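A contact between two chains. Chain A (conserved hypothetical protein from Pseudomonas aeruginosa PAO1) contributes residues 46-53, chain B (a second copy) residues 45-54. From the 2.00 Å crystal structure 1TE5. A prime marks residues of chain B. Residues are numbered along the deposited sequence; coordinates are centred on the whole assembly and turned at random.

Chain A 46-53: VRLFQDPL
Chain B 45-54: GVRLFQDPLA

Two copies of one strand cross in a roughly twofold arrangement, residues 46-51 of chain A over residues 45-50 of chain B, with an angle of 127° between their N-to-C directions and axes 7.0 Å apart at closest approach. The register centres on Leu48, whose CA lies 7.1 Å from Leu48′ CA; Arg47 CA is 7.8 Å from Phe49′ CA, and Phe49 CA 7.6 Å from Arg47′ CA. Backbones are extended, with phi/psi near -131/126 at both Leu48 and Leu48′. Asp51 continues the strand at -164/131, whereas Asp51′ lies beyond its strand at -44/134. The stretches bury 412 Å² in total.

The backbones are too far apart for direct pairing, and water fills the gap. Water 3 donates to Leu48 O (2.7 Å) and accepts from Leu48′ N (2.9 Å); water 4 accepts from Leu48 N (2.8 Å) and donates to Leu48′ O (2.7 Å). Each carries one rung between the central residues, while Leu48 O and Leu48′ O stay 4.0 Å apart. Both leucines are t, p and point sideways.

Direct polar contacts come from the arginines, both m, t, t with chi4 near -90°. Their CA-to-CB bonds point sideways, but the extended side chains bring the guanidinium groups to the opposing strand's C-terminal end. Arg47 NH2 donates to Gln50′ O and Arg47 NH1 to Asp51′ O, both at 3.2 Å, the acceptors lying at the guanidinium edge. Arg47′ NH2 donates to Gln50 O at 2.6 Å, but Arg47′ NH1 meets a carboxylate, hydrogen-bonding to Asp51 OD2 at 2.9 Å within a salt bridge. The symmetry breaks here: the CA-to-CB bond of Asp51 points sideways, but its side chain (chi1 -150°, t) places OD2 beside the arginine, while Asp51′ (chi1 74°, p) has its CA-to-CB bond pointing away and offers its carbonyl instead. Beside the salt bridge, Pro52 (C-gamma endo) places CD 4.2 Å from Arg47′ NH1; Pro52′ is C-gamma exo.

Weak water bonds supplement these contacts. Water 1 accepts from Arg47 NH2 (3.5 Å) and Gln50′ N (3.4 Å); water 2 accepts from Arg47′ NH2 (3.4 Å) and Gln50 N (3.3 Å) and donates to Leu48 O (3.4 Å).

The apolar contact joins Phe49 and Phe49′, both chi1 m, with chi2 93° and 110°. Phe49 CD2 comes within 4.1 Å of Phe49′ CE2, approaching the edge of the Phe49′ ring near its plane. The glutamines also differ, with chi1 p in Gln50 and m in Gln50′.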

# COMPACT_ATOMS: atom_id res chain seq x y z
N VAL A 46 -0.61 5.20 -5.49
CA VAL A 46 0.15 3.98 -5.76
C VAL A 46 -0.56 2.74 -5.24
O VAL A 46 -1.19 2.77 -4.18
CB VAL A 46 1.58 4.06 -5.16
CG1 VAL A 46 1.52 4.34 -3.68
CG2 VAL A 46 2.34 2.77 -5.38
N ARG A 47 -0.51 1.66 -6.01
CA ARG A 47 -1.11 0.39 -5.60
C ARG A 47 0.01 -0.60 -5.31
O ARG A 47 0.99 -0.67 -6.05
CB ARG A 47 -2.02 -0.17 -6.69
CG ARG A 47 -3.24 0.68 -6.98
CD ARG A 47 -4.20 -0.07 -7.86
NE ARG A 47 -5.34 0.75 -8.27
CZ ARG A 47 -6.49 0.82 -7.62
NH1 ARG A 47 -7.46 1.59 -8.08
NH2 ARG A 47 -6.67 0.14 -6.50
N LEU A 48 -0.12 -1.35 -4.23
CA LEU A 48 0.91 -2.31 -3.86
C LEU A 48 0.33 -3.69 -3.54
O LEU A 48 -0.57 -3.84 -2.72
CB LEU A 48 1.69 -1.80 -2.64
CG LEU A 48 2.80 -2.70 -2.08
CD1 LEU A 48 3.93 -2.86 -3.09
CD2 LEU A 48 3.31 -2.10 -0.78
N PHE A 49 0.87 -4.70 -4.23
CA PHE A 49 0.47 -6.09 -4.03
C PHE A 49 1.78 -6.81 -3.79
O PHE A 49 2.68 -6.75 -4.63
CB PHE A 49 -0.19 -6.65 -5.30
CG PHE A 49 -1.36 -5.85 -5.80
CD1 PHE A 49 -1.18 -4.86 -6.76
CD2 PHE A 49 -2.65 -6.10 -5.33
CE1 PHE A 49 -2.27 -4.13 -7.25
CE2 PHE A 49 -3.74 -5.37 -5.81
CZ PHE A 49 -3.55 -4.38 -6.77
N GLN A 50 1.91 -7.46 -2.64
CA GLN A 50 3.14 -8.18 -2.32
C GLN A 50 2.86 -9.37 -1.41
O GLN A 50 1.84 -9.42 -0.73
CB GLN A 50 4.14 -7.25 -1.65
CG GLN A 50 3.79 -6.88 -0.24
CD GLN A 50 4.47 -5.62 0.23
OE1 GLN A 50 5.65 -5.42 -0.02
NE2 GLN A 50 3.72 -4.77 0.92
N ASP A 51 3.81 -10.29 -1.33
CA ASP A 51 3.64 -11.49 -0.54
C ASP A 51 4.98 -12.15 -0.29
O ASP A 51 5.78 -12.28 -1.21
CB ASP A 51 2.74 -12.46 -1.31
CG ASP A 51 1.91 -13.35 -0.41
OD1 ASP A 51 1.64 -14.50 -0.83
OD2 ASP A 51 1.49 -12.92 0.68
N PRO A 52 5.27 -12.51 0.97
CA PRO A 52 6.55 -13.17 1.26
C PRO A 52 6.44 -14.63 0.83
O PRO A 52 5.48 -15.00 0.15
CB PRO A 52 6.65 -13.03 2.78
CG PRO A 52 5.23 -13.09 3.21
CD PRO A 52 4.54 -12.21 2.20
N LEU A 53 7.39 -15.45 1.26
CA LEU A 53 7.40 -16.87 0.93
C LEU A 53 6.01 -17.47 1.18
O LEU A 53 5.41 -17.23 2.23
CB LEU A 53 8.49 -17.59 1.72
CG LEU A 53 8.79 -19.04 1.38
CD1 LEU A 53 9.17 -19.16 -0.07
CD2 LEU A 53 9.91 -19.54 2.27
N GLY B 45 3.78 -5.50 8.96
CA GLY B 45 3.52 -5.12 7.58
C GLY B 45 2.04 -4.83 7.40
O GLY B 45 1.20 -5.34 8.15
N VAL B 46 1.71 -4.03 6.40
CA VAL B 46 0.32 -3.68 6.13
C VAL B 46 -0.03 -3.92 4.66
O VAL B 46 0.83 -3.89 3.78
CB VAL B 46 0.04 -2.19 6.49
CG1 VAL B 46 0.93 -1.27 5.67
CG2 VAL B 46 -1.44 -1.84 6.28
N ARG B 47 -1.30 -4.21 4.42
CA ARG B 47 -1.80 -4.43 3.07
C ARG B 47 -2.91 -3.42 2.84
O ARG B 47 -3.66 -3.11 3.76
CB ARG B 47 -2.36 -5.85 2.90
CG ARG B 47 -1.34 -6.97 3.08
CD ARG B 47 -1.98 -8.34 2.78
NE ARG B 47 -1.11 -9.46 3.12
CZ ARG B 47 -0.20 -9.97 2.30
NH1 ARG B 47 0.56 -10.99 2.70
NH2 ARG B 47 -0.05 -9.48 1.08
N LEU B 48 -2.97 -2.87 1.63
CA LEU B 48 -4.00 -1.90 1.29
C LEU B 48 -4.66 -2.26 -0.04
O LEU B 48 -3.97 -2.46 -1.05
CB LEU B 48 -3.40 -0.48 1.23
CG LEU B 48 -4.37 0.67 0.94
CD1 LEU B 48 -5.45 0.73 2.00
CD2 LEU B 48 -3.61 1.98 0.89
N PHE B 49 -5.99 -2.38 -0.01
CA PHE B 49 -6.77 -2.70 -1.21
C PHE B 49 -7.84 -1.67 -1.38
O PHE B 49 -8.63 -1.42 -0.48
CB PHE B 49 -7.44 -4.08 -1.08
CG PHE B 49 -6.47 -5.20 -0.93
CD1 PHE B 49 -6.36 -5.87 0.28
CD2 PHE B 49 -5.64 -5.56 -1.99
CE1 PHE B 49 -5.42 -6.90 0.45
CE2 PHE B 49 -4.69 -6.60 -1.84
CZ PHE B 49 -4.58 -7.27 -0.62
N GLN B 50 -7.89 -1.10 -2.57
CA GLN B 50 -8.88 -0.09 -2.89
C GLN B 50 -9.62 -0.52 -4.14
O GLN B 50 -9.09 -1.28 -4.96
CB GLN B 50 -8.18 1.28 -3.02
CG GLN B 50 -7.71 1.81 -1.67
CD GLN B 50 -6.43 2.60 -1.74
OE1 GLN B 50 -6.32 3.67 -1.14
NE2 GLN B 50 -5.43 2.05 -2.44
N ASP B 51 -10.88 -0.10 -4.26
CA ASP B 51 -11.70 -0.48 -5.41
C ASP B 51 -11.00 -0.40 -6.76
O ASP B 51 -10.25 0.53 -7.04
CB ASP B 51 -13.03 0.30 -5.43
CG ASP B 51 -12.87 1.75 -5.86
OD1 ASP B 51 -12.41 2.57 -5.03
OD2 ASP B 51 -13.24 2.06 -7.01
N PRO B 52 -11.18 -1.45 -7.58
CA PRO B 52 -10.58 -1.51 -8.91
C PRO B 52 -11.16 -0.41 -9.80
O PRO B 52 -12.30 0.03 -9.59
CB PRO B 52 -11.00 -2.89 -9.41
CG PRO B 52 -11.11 -3.70 -8.14
CD PRO B 52 -11.83 -2.73 -7.24
N LEU B 53 -10.38 0.03 -10.77
CA LEU B 53 -10.84 1.07 -11.69
C LEU B 53 -11.50 0.40 -12.91
O LEU B 53 -11.11 0.63 -14.06
CB LEU B 53 -9.66 1.96 -12.12
CG LEU B 53 -9.94 3.46 -12.39
CD1 LEU B 53 -8.61 4.18 -12.58
CD2 LEU B 53 -10.86 3.67 -13.59
N ALA B 54 -12.45 -0.49 -12.64
CA ALA B 54 -13.19 -1.20 -13.68
C ALA B 54 -14.67 -0.80 -13.62
O ALA B 54 -15.07 0.20 -14.23
CB ALA B 54 -13.01 -2.72 -13.53
O HOH W 1 -5.37 -2.35 -4.43
O HOH W 2 -0.49 -6.47 -0.53
O HOH W 3 -0.59 -3.19 -0.08
O HOH W 4 -2.19 -0.98 -2.37